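PDB 4CQI: tubulin-binding cofactor A from Leishmania major, which probably acts early in the tubulin folding pathway, capturing and stabilizing beta-tubulin in a quasi-native conformation. Local coordinates for residues P23-K31 with Y98-N108; K31-L42 with S84-L95. All coordinates share one frame; numbering follows the deposited sequence.

Contact 1: P23-K31 with Y98-N108; sequences PNEKTLRIK and YLEKEGSTVSN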
loop_
_atom_site.group_PDB
_atom_site.type_symbol
_atom_site.label_atom_id
_atom_site.label_comp_id
_atom_site.label_asym_id
_atom_site.label_seq_id
_atom_site.Cartn_x
_atom_site.Cartn_y
_atom_site.Cartn_z
ATOM N N PRO A 23 5.392 -24.495 8.026
ATOM C CA PRO A 23 4.307 -23.883 7.232
ATOM C C PRO A 23 3.856 -22.540 7.796
ATOM O O PRO A 23 3.455 -21.665 7.010
ATOM C CB PRO A 23 3.180 -24.919 7.289
ATOM C CG PRO A 23 3.477 -25.740 8.496
ATOM C CD PRO A 23 4.959 -25.745 8.690
ATOM N N ASN A 24 3.933 -22.357 9.118
ATOM C CA ASN A 24 3.584 -21.066 9.704
ATOM C C ASN A 24 4.611 -19.975 9.368
ATOM O O ASN A 24 4.268 -18.791 9.217
ATOM C CB ASN A 24 3.354 -21.140 11.208
ATOM C CG ASN A 24 4.535 -21.702 11.984
ATOM O OD1 ASN A 24 5.413 -22.393 11.429
ATOM N ND2 ASN A 24 4.540 -21.432 13.296
ATOM N N GLU A 25 5.878 -20.380 9.237
ATOM C CA GLU A 25 6.954 -19.459 8.854
ATOM C C GLU A 25 6.714 -18.995 7.430
ATOM O O GLU A 25 6.829 -17.811 7.120
ATOM C CB GLU A 25 8.340 -20.145 8.966
ATOM C CG GLU A 25 9.509 -19.215 8.662
ATOM C CD GLU A 25 10.902 -19.846 8.778
ATOM O OE1 GLU A 25 11.069 -21.089 8.670
ATOM O OE2 GLU A 25 11.853 -19.061 8.943
ATOM N N LYS A 26 6.393 -19.952 6.560
ATOM C CA LYS A 26 6.176 -19.700 5.134
ATOM C C LYS A 26 4.990 -18.742 4.920
ATOM O O LYS A 26 5.056 -17.784 4.101
ATOM C CB LYS A 26 5.923 -21.024 4.398
ATOM C CG LYS A 26 5.598 -20.876 2.922
ATOM C CD LYS A 26 5.015 -22.151 2.315
ATOM C CE LYS A 26 4.526 -21.925 0.881
ATOM N NZ LYS A 26 5.612 -22.141 -0.129
ATOM N N THR A 27 3.907 -19.001 5.641
ATOM C CA THR A 27 2.699 -18.152 5.560
ATOM C C THR A 27 3.005 -16.744 6.071
ATOM O O THR A 27 2.617 -15.733 5.428
ATOM C CB THR A 27 1.546 -18.817 6.320
ATOM O OG1 THR A 27 1.200 -20.025 5.612
ATOM C CG2 THR A 27 0.340 -17.915 6.411
ATOM N N LEU A 28 3.691 -16.660 7.203
ATOM C CA LEU A 28 4.078 -15.348 7.747
ATOM C C LEU A 28 4.880 -14.521 6.740
ATOM O O LEU A 28 4.635 -13.321 6.558
ATOM C CB LEU A 28 4.832 -15.483 9.060
ATOM C CG LEU A 28 5.191 -14.230 9.843
ATOM C CD1 LEU A 28 3.969 -13.333 10.084
ATOM C CD2 LEU A 28 5.876 -14.579 11.184
ATOM N N ARG A 29 5.851 -15.172 6.103
ATOM C CA ARG A 29 6.677 -14.536 5.074
ATOM C C ARG A 29 5.837 -13.986 3.924
ATOM O O ARG A 29 6.028 -12.834 3.505
ATOM C CB ARG A 29 7.724 -15.565 4.577
ATOM C CG ARG A 29 8.907 -15.021 3.807
ATOM C CD ARG A 29 9.952 -16.134 3.591
ATOM N NE ARG A 29 10.786 -16.367 4.786
ATOM C CZ ARG A 29 10.854 -17.496 5.502
ATOM N NH1 ARG A 29 10.134 -18.575 5.176
ATOM N NH2 ARG A 29 11.662 -17.558 6.560
ATOM N N ILE A 30 4.896 -14.790 3.411
ATOM C CA ILE A 30 4.015 -14.372 2.336
ATOM C C ILE A 30 3.194 -13.163 2.758
ATOM O O ILE A 30 3.044 -12.209 1.982
ATOM C CB ILE A 30 3.059 -15.504 1.907
ATOM C CG1 ILE A 30 3.828 -16.634 1.201
ATOM C CG2 ILE A 30 1.941 -14.976 1.001
ATOM C CD1 ILE A 30 3.068 -17.959 1.236
ATOM N N LYS A 31 2.653 -13.210 3.962
ATOM C CA LYS A 31 1.835 -12.083 4.447
ATOM C C LYS A 31 2.671 -10.797 4.620
ATOM O O LYS A 31 2.209 -9.713 4.265
ATOM C CB LYS A 31 1.084 -12.442 5.718
ATOM C CG LYS A 31 0.055 -13.563 5.567
ATOM C CD LYS A 31 -0.726 -13.754 6.880
ATOM C CE LYS A 31 -1.749 -14.897 6.725
ATOM N NZ LYS A 31 -2.820 -14.616 5.728
ATOM N N TYR A 98 -2.923 -13.247 12.186
ATOM C CA TYR A 98 -2.097 -14.450 12.007
ATOM C C TYR A 98 -1.080 -14.590 13.131
ATOM O O TYR A 98 -0.847 -15.702 13.640
ATOM C CB TYR A 98 -1.369 -14.456 10.658
ATOM C CG TYR A 98 -0.795 -15.818 10.317
ATOM C CD1 TYR A 98 -1.628 -16.876 10.026
ATOM C CD2 TYR A 98 0.583 -16.057 10.325
ATOM C CE1 TYR A 98 -1.148 -18.121 9.753
ATOM C CE2 TYR A 98 1.079 -17.300 10.044
ATOM C CZ TYR A 98 0.210 -18.348 9.767
ATOM O OH TYR A 98 0.683 -19.614 9.474
ATOM N N LEU A 99 -0.477 -13.467 13.505
ATOM C CA LEU A 99 0.491 -13.439 14.599
ATOM C C LEU A 99 -0.117 -13.824 15.939
ATOM O O LEU A 99 0.606 -14.286 16.823
ATOM C CB LEU A 99 1.213 -12.094 14.699
ATOM C CG LEU A 99 2.214 -11.798 13.571
ATOM C CD1 LEU A 99 2.582 -10.325 13.577
ATOM C CD2 LEU A 99 3.515 -12.627 13.741
ATOM N N GLU A 100 -1.420 -13.624 16.103
ATOM C CA GLU A 100 -2.102 -14.125 17.296
ATOM C C GLU A 100 -2.432 -15.616 17.235
ATOM O O GLU A 100 -2.648 -16.218 18.275
ATOM C CB GLU A 100 -3.372 -13.322 17.547
ATOM C CG GLU A 100 -3.059 -11.875 17.864
ATOM C CD GLU A 100 -4.269 -10.974 17.767
ATOM O OE1 GLU A 100 -5.414 -11.500 17.786
ATOM O OE2 GLU A 100 -4.062 -9.738 17.663
ATOM N N LYS A 101 -2.480 -16.187 16.038
ATOM C CA LYS A 101 -2.837 -17.611 15.829
ATOM C C LYS A 101 -1.607 -18.423 15.469
ATOM O O LYS A 101 -0.653 -18.415 16.251
ATOM C CB LYS A 101 -3.952 -17.737 14.790
ATOM C CG LYS A 101 -5.213 -16.956 15.159
ATOM C CD LYS A 101 -6.411 -17.317 14.277
ATOM C CE LYS A 101 -7.693 -16.587 14.704
ATOM N NZ LYS A 101 -8.900 -17.001 13.902
ATOM N N GLU A 102 -1.586 -19.105 14.313
ATOM C CA GLU A 102 -0.511 -20.050 13.991
ATOM C C GLU A 102 0.852 -19.366 13.870
ATOM O O GLU A 102 1.899 -20.021 14.021
ATOM C CB GLU A 102 -0.790 -20.818 12.693
ATOM C CG GLU A 102 -1.961 -21.799 12.760
ATOM C CD GLU A 102 -3.286 -21.167 12.401
ATOM O OE1 GLU A 102 -3.388 -19.906 12.413
ATOM O OE2 GLU A 102 -4.214 -21.955 12.096
ATOM N N GLY A 103 0.836 -18.057 13.569
ATOM C CA GLY A 103 2.046 -17.241 13.601
ATOM C C GLY A 103 2.610 -17.051 14.995
ATOM O O GLY A 103 3.766 -16.649 15.137
ATOM N N SER A 104 1.825 -17.329 16.023
ATOM C CA SER A 104 2.233 -17.056 17.406
ATOM C C SER A 104 3.393 -17.926 17.841
ATOM O O SER A 104 4.050 -17.596 18.840
ATOM C CB SER A 104 1.086 -17.256 18.408
ATOM O OG SER A 104 0.712 -18.629 18.542
ATOM N N THR A 105 3.639 -19.010 17.100
ATOM C CA THR A 105 4.643 -19.980 17.489
ATOM C C THR A 105 5.894 -19.881 16.630
ATOM O O THR A 105 6.839 -20.670 16.830
ATOM C CB THR A 105 4.116 -21.448 17.456
ATOM O OG1 THR A 105 3.478 -21.740 16.213
ATOM C CG2 THR A 105 3.159 -21.686 18.602
ATOM N N VAL A 106 5.945 -18.908 15.711
ATOM C CA VAL A 106 7.086 -18.818 14.836
ATOM C C VAL A 106 8.306 -18.550 15.754
ATOM O O VAL A 106 8.228 -17.761 16.711
ATOM C CB VAL A 106 6.887 -17.750 13.722
ATOM C CG1 VAL A 106 8.218 -17.442 13.052
ATOM C CG2 VAL A 106 5.869 -18.276 12.698
ATOM N N SER A 107 9.390 -19.276 15.520
ATOM C CA SER A 107 10.583 -19.161 16.390
ATOM C C SER A 107 11.628 -18.225 15.776
ATOM O O SER A 107 12.581 -17.806 16.455
ATOM C CB SER A 107 11.210 -20.532 16.648
ATOM O OG SER A 107 11.502 -21.193 15.425
ATOM N N ASN A 108 11.449 -17.918 14.491
ATOM C CA ASN A 108 12.371 -17.043 13.775
ATOM C C ASN A 108 12.202 -15.609 14.238
ATOM O O ASN A 108 11.317 -14.884 13.763
ATOM C CB ASN A 108 12.135 -17.184 12.289
ATOM C CG ASN A 108 13.083 -16.341 11.466
ATOM O OD1 ASN A 108 13.648 -15.369 11.963
ATOM N ND2 ASN A 108 13.220 -16.682 10.212
#

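Contact 2: K31-L42 with S84-L95; sequences KVSALKRTIKDL and SVNRIMASVKDL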
loop_
_atom_site.group_PDB
_atom_site.type_symbol
_atom_site.label_atom_id
_atom_site.label_comp_id
_atom_site.label_asym_id
_atom_site.label_seq_id
_atom_site.Cartn_x
_atom_site.Cartn_y
_atom_site.Cartn_z
ATOM N N LYS A 31 2.653 -13.210 3.962
ATOM C CA LYS A 31 1.835 -12.083 4.447
ATOM C C LYS A 31 2.671 -10.797 4.620
ATOM O O LYS A 31 2.209 -9.713 4.265
ATOM C CB LYS A 31 1.084 -12.442 5.718
ATOM C CG LYS A 31 0.055 -13.563 5.567
ATOM C CD LYS A 31 -0.726 -13.754 6.880
ATOM C CE LYS A 31 -1.749 -14.897 6.725
ATOM N NZ LYS A 31 -2.820 -14.616 5.728
ATOM N N VAL A 32 3.910 -10.927 5.111
ATOM C CA VAL A 32 4.798 -9.776 5.279
ATOM C C VAL A 32 5.119 -9.195 3.910
ATOM O O VAL A 32 5.078 -7.966 3.735
ATOM C CB VAL A 32 6.076 -10.144 6.076
ATOM C CG1 VAL A 32 7.138 -9.036 5.982
ATOM C CG2 VAL A 32 5.690 -10.427 7.528
ATOM N N SER A 33 5.428 -10.047 2.941
ATOM C CA SER A 33 5.737 -9.581 1.575
ATOM C C SER A 33 4.530 -8.894 0.954
ATOM O O SER A 33 4.651 -7.819 0.301
ATOM C CB SER A 33 6.221 -10.729 0.682
ATOM O OG SER A 33 6.358 -10.307 -0.669
ATOM N N ALA A 34 3.352 -9.476 1.147
ATOM C CA ALA A 34 2.140 -8.852 0.632
ATOM C C ALA A 34 1.918 -7.440 1.208
ATOM O O ALA A 34 1.556 -6.497 0.460
ATOM C CB ALA A 34 0.947 -9.766 0.906
ATOM N N LEU A 35 2.122 -7.282 2.524
ATOM C CA LEU A 35 1.927 -6.021 3.209
ATOM C C LEU A 35 2.928 -4.973 2.676
ATOM O O LEU A 35 2.560 -3.822 2.394
ATOM C CB LEU A 35 2.069 -6.157 4.734
ATOM C CG LEU A 35 2.078 -4.843 5.532
ATOM C CD1 LEU A 35 0.903 -3.884 5.235
ATOM C CD2 LEU A 35 2.175 -5.118 7.027
ATOM N N LYS A 36 4.185 -5.389 2.570
ATOM C CA LYS A 36 5.211 -4.521 2.029
ATOM C C LYS A 36 4.796 -3.995 0.645
ATOM O O LYS A 36 4.942 -2.797 0.378
ATOM C CB LYS A 36 6.548 -5.298 1.938
ATOM C CG LYS A 36 7.716 -4.457 1.447
ATOM C CD LYS A 36 9.047 -5.220 1.557
ATOM C CE LYS A 36 9.992 -4.978 0.368
ATOM N NZ LYS A 36 10.341 -3.552 0.083
ATOM N N ARG A 37 4.283 -4.870 -0.217
ATOM C CA ARG A 37 3.780 -4.437 -1.566
ATOM C C ARG A 37 2.635 -3.423 -1.488
ATOM O O ARG A 37 2.670 -2.447 -2.223
ATOM C CB ARG A 37 3.416 -5.625 -2.456
ATOM C CG ARG A 37 4.611 -6.188 -3.207
ATOM C CD ARG A 37 4.195 -7.244 -4.197
ATOM N NE ARG A 37 3.553 -8.347 -3.515
ATOM C CZ ARG A 37 4.196 -9.435 -3.102
ATOM N NH1 ARG A 37 5.496 -9.565 -3.322
ATOM N NH2 ARG A 37 3.531 -10.382 -2.489
ATOM N N THR A 38 1.665 -3.598 -0.587
ATOM C CA THR A 38 0.596 -2.608 -0.439
ATOM C C THR A 38 1.150 -1.261 0.021
ATOM O O THR A 38 0.626 -0.205 -0.334
ATOM C CB THR A 38 -0.537 -3.052 0.508
ATOM O OG1 THR A 38 -0.058 -3.082 1.870
ATOM C CG2 THR A 38 -1.085 -4.446 0.126
ATOM N N ILE A 39 2.209 -1.269 0.825
ATOM C CA ILE A 39 2.756 0.003 1.276
ATOM C C ILE A 39 3.448 0.745 0.104
ATOM O O ILE A 39 3.267 1.948 -0.064
ATOM C CB ILE A 39 3.674 -0.186 2.488
ATOM C CG1 ILE A 39 2.860 -0.759 3.637
ATOM C CG2 ILE A 39 4.330 1.117 2.922
ATOM C CD1 ILE A 39 3.705 -1.295 4.770
ATOM N N LYS A 40 4.236 0.016 -0.697
ATOM C CA LYS A 40 4.882 0.606 -1.852
ATOM C C LYS A 40 3.817 1.115 -2.837
ATOM O O LYS A 40 3.946 2.226 -3.383
ATOM C CB LYS A 40 5.831 -0.401 -2.522
ATOM C CG LYS A 40 6.952 -0.938 -1.627
ATOM C CD LYS A 40 7.883 0.152 -1.131
ATOM C CE LYS A 40 9.247 -0.434 -0.731
ATOM N NZ LYS A 40 10.128 0.564 -0.039
ATOM N N ASP A 41 2.742 0.349 -3.001
ATOM C CA ASP A 41 1.606 0.798 -3.847
ATOM C C ASP A 41 1.102 2.174 -3.451
ATOM O O ASP A 41 0.821 3.014 -4.317
ATOM C CB ASP A 41 0.430 -0.219 -3.875
ATOM C CG ASP A 41 0.754 -1.517 -4.638
ATOM O OD1 ASP A 41 1.728 -1.524 -5.422
ATOM O OD2 ASP A 41 0.050 -2.535 -4.415
ATOM N N LEU A 42 0.919 2.405 -2.156
ATOM C CA LEU A 42 0.402 3.696 -1.730
ATOM C C LEU A 42 1.433 4.789 -2.046
ATOM O O LEU A 42 1.078 5.878 -2.491
ATOM C CB LEU A 42 0.075 3.677 -0.242
ATOM C CG LEU A 42 -0.317 4.998 0.374
ATOM C CD1 LEU A 42 -1.577 5.602 -0.290
ATOM C CD2 LEU A 42 -0.455 4.829 1.892
ATOM N N SER A 84 -5.827 2.552 -1.671
ATOM C CA SER A 84 -4.525 1.949 -1.304
ATOM C C SER A 84 -4.357 1.869 0.212
ATOM O O SER A 84 -3.893 0.857 0.788
ATOM C CB SER A 84 -3.367 2.725 -1.961
ATOM O OG SER A 84 -3.504 2.767 -3.402
ATOM N N VAL A 85 -4.773 2.922 0.894
ATOM C CA VAL A 85 -4.811 2.925 2.341
ATOM C C VAL A 85 -5.641 1.750 2.864
ATOM O O VAL A 85 -5.223 1.065 3.810
ATOM C CB VAL A 85 -5.416 4.240 2.884
ATOM C CG1 VAL A 85 -5.776 4.086 4.366
ATOM C CG2 VAL A 85 -4.459 5.414 2.680
ATOM N N ASN A 86 -6.817 1.528 2.286
ATOM C CA ASN A 86 -7.725 0.446 2.762
ATOM C C ASN A 86 -7.064 -0.936 2.617
ATOM O O ASN A 86 -7.196 -1.789 3.513
ATOM C CB ASN A 86 -9.078 0.510 2.051
ATOM C CG ASN A 86 -9.814 1.807 2.326
ATOM O OD1 ASN A 86 -9.529 2.475 3.338
ATOM N ND2 ASN A 86 -10.749 2.211 1.396
ATOM N N ARG A 87 -6.325 -1.123 1.523
ATOM C CA ARG A 87 -5.578 -2.353 1.304
ATOM C C ARG A 87 -4.457 -2.544 2.295
ATOM O O ARG A 87 -4.232 -3.668 2.760
ATOM C CB ARG A 87 -5.052 -2.477 -0.146
ATOM C CG ARG A 87 -6.124 -2.559 -1.231
ATOM C CD ARG A 87 -5.507 -2.379 -2.616
ATOM N NE ARG A 87 -4.600 -3.490 -2.966
ATOM C CZ ARG A 87 -3.293 -3.395 -3.181
ATOM N NH1 ARG A 87 -2.646 -2.220 -3.124
ATOM N NH2 ARG A 87 -2.630 -4.503 -3.498
ATOM N N ILE A 88 -3.739 -1.479 2.656
ATOM C CA ILE A 88 -2.712 -1.579 3.685
ATOM C C ILE A 88 -3.346 -2.007 4.971
ATOM O O ILE A 88 -2.894 -2.958 5.618
ATOM C CB ILE A 88 -1.957 -0.259 3.940
ATOM C CG1 ILE A 88 -1.081 0.101 2.726
ATOM C CG2 ILE A 88 -1.081 -0.376 5.189
ATOM C CD1 ILE A 88 -0.627 1.579 2.719
ATOM N N MET A 89 -4.425 -1.311 5.368
ATOM C CA MET A 89 -5.061 -1.656 6.630
ATOM C C MET A 89 -5.606 -3.078 6.672
ATOM O O MET A 89 -5.494 -3.718 7.708
ATOM C CB MET A 89 -6.128 -0.626 6.990
ATOM C CG MET A 89 -5.602 0.773 7.205
ATOM S SD MET A 89 -4.560 0.954 8.668
ATOM C CE MET A 89 -2.987 0.430 8.146
ATOM N N ALA A 90 -6.168 -3.573 5.582
ATOM C CA ALA A 90 -6.691 -4.941 5.545
ATOM C C ALA A 90 -5.543 -5.958 5.683
ATOM O O ALA A 90 -5.672 -6.979 6.392
ATOM C CB ALA A 90 -7.500 -5.197 4.258
ATOM N N SER A 91 -4.408 -5.630 5.081
ATOM C CA SER A 91 -3.206 -6.474 5.161
ATOM C C SER A 91 -2.579 -6.463 6.564
ATOM O O SER A 91 -2.115 -7.508 7.072
ATOM C CB SER A 91 -2.222 -6.018 4.057
ATOM O OG SER A 91 -1.067 -6.831 4.054
ATOM N N VAL A 92 -2.573 -5.307 7.202
ATOM C CA VAL A 92 -2.075 -5.164 8.572
ATOM C C VAL A 92 -2.902 -6.026 9.519
ATOM O O VAL A 92 -2.340 -6.755 10.355
ATOM C CB VAL A 92 -2.034 -3.699 9.044
ATOM C CG1 VAL A 92 -1.792 -3.614 10.572
ATOM C CG2 VAL A 92 -0.964 -2.898 8.279
ATOM N N LYS A 93 -4.231 -5.958 9.375
ATOM C CA LYS A 93 -5.157 -6.772 10.213
ATOM C C LYS A 93 -5.012 -8.272 10.012
ATOM O O LYS A 93 -5.014 -9.031 10.993
ATOM C CB LYS A 93 -6.623 -6.393 9.954
ATOM C CG LYS A 93 -7.644 -7.117 10.818
ATOM C CD LYS A 93 -7.509 -6.709 12.271
ATOM C CE LYS A 93 -8.671 -7.215 13.148
ATOM N NZ LYS A 93 -8.289 -7.023 14.593
ATOM N N ASP A 94 -4.847 -8.685 8.766
ATOM C CA ASP A 94 -4.626 -10.067 8.432
ATOM C C ASP A 94 -3.338 -10.605 9.080
ATOM O O ASP A 94 -3.329 -11.712 9.677
ATOM C CB ASP A 94 -4.575 -10.237 6.924
ATOM C CG ASP A 94 -4.511 -11.689 6.506
ATOM O OD1 ASP A 94 -5.473 -12.444 6.825
ATOM O OD2 ASP A 94 -3.559 -12.074 5.808
ATOM N N LEU A 95 -2.271 -9.813 9.000
ATOM C CA LEU A 95 -0.983 -10.189 9.561
ATOM C C LEU A 95 -1.068 -10.210 11.043
ATOM O O LEU A 95 -0.631 -11.164 11.702
ATOM C CB LEU A 95 0.133 -9.229 9.060
ATOM C CG LEU A 95 1.567 -9.431 9.522
ATOM C CD1 LEU A 95 2.088 -10.863 9.295
ATOM C CD2 LEU A 95 2.499 -8.388 8.880
HETATM O O HOH W 1 -0.941 -9.539 5.740
HETATM O O HOH W 2 -0.199 -9.317 3.753
HETATM O O HOH W 3 -2.088 -0.223 -1.077
HETATM O O HOH W 4 -0.195 -5.066 -3.820
#

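Contact 1: P23-K31 with Y98-N108
At one end of the three-helix bundle, Tyr98, at the close of helix 67-100, and the turn that follows it pack against the first two turns of helix 23-62. Tyr98 is a knob in a hole formed by Asn24, Thr27, Leu28 and Lys31. With CG anti to the backbone N (chi1 -166°), its ring reaches across to the neighbouring helix, where the Thr27 methyl makes a CH-pi contact, CG2 lying 3.8 Å from the centroid of the Tyr98 ring. Gly103 N lies over the rim of the opposite face, and the carbonyl O of Asn24 lies at the edge. The Lys31 side chain crosses that of Tyr98 at about a right angle, its CE 3.8 Å from Tyr98 CG, while its ammonium goes on to Asp94.

Two amides tie the turn down. Asn24 ND2 donates to Glu102 O at 3.1 Å, with the acceptor close to the amide plane, so the connection is joined to the helix through its backbone. Further along, in one of two conformers of Glu25, Asn108 ND2 gives Glu25 OE2 a nearly straight bond of 3.0 Å (174°). That oxygen also takes a weak hydrogen bond from Arg29 NH2, within a salt bridge, and Asn108 OD1 receives Leu111 N as N-cap of helix 109-125. Between these bonds, Leu28 spreads its methyls, CD1 to Leu99 CD2 at 3.8 Å and CD2 to Val106 CG2 at 4.0 Å, and also touches Leu111. Polar ties around an apolar centre thus secure the link between the second and third helices of an up-down-up three-helix bundle.

Contact 2: K31-L42 with S84-L95
Leu35 and Ile88 interlock the antiparallel helices 23-62 and 67-100, whose short segments approach to 8.8 Å between axes at 162°. Each is a knob in a hole of the other helix: Leu35 among Ile88, Ser91, Val92 and Leu95, Ile88 among Leu35, Thr38, Ile39 and Leu42. Leu35 carries CG anti to the backbone N (chi1 172°) and divides its methyls, CD1 meeting Val92 CG2 at 3.7 Å and CD2 meeting Leu95 CD2 at 3.8 Å. Ile88 instead swings CG1 beside its own backbone N (chi1 -69°), which carries CD1 to Leu42 CD2; at 3.4 Å this methyl pair is tighter than usual van der Waals contact. Thr38 turns its hydroxyl back onto its own helix, OG1 donating to Leu35 O, which also accepts from Ile39 N, and its methyl lies over one face of the Arg87 guanidinium.

Two ion pairs run along one edge of this core. Lys31 NZ reaches the syn side of Asp94 OD2 at 2.6 Å, the ammonium turned by a bend at the last torsion of an otherwise extended chain. Arg87, bent at chi3, lays its guanidinium nearly coplanar with the Asp41 carboxylate: NH1 meets the anti lone pair of OD2 at 3.0 Å, and NH2 adds a weak bond. Water 3 links the carbonyls of Thr38 and Ser84, donating to both. Helix 109-125 packs against the pair, its Thr118 touching Val32 and Leu35. Knobs-into-holes packing, edged on one side by interhelical salt bridges, is characteristic of an antiparallel coiled coil, here two helices of a three-helix bundle.

Contacts 1 and 2 are successive levels of one helix pair, helix 23-62 against helix 67-100, with centres 16 Å apart. The centre of contact 2 lies about 5 Å, and that of contact 1 about 21 Å, from the centre of the chain, contact 1 marking the turn into helix 109-125. Along the sequence, contact 2 is nested inside the loop that contact 1 closes. Lys31 belongs to both, and Leu28 packs on Leu95. Helix 109-125 touches Leu28 and Leu99 in one and Val32, Leu35 and Leu95 in the other, so that the same three helices pack together at both levels. A glycerol, probably from the crystallisation liquor, lies about 4 Å from the Ile39 side chain.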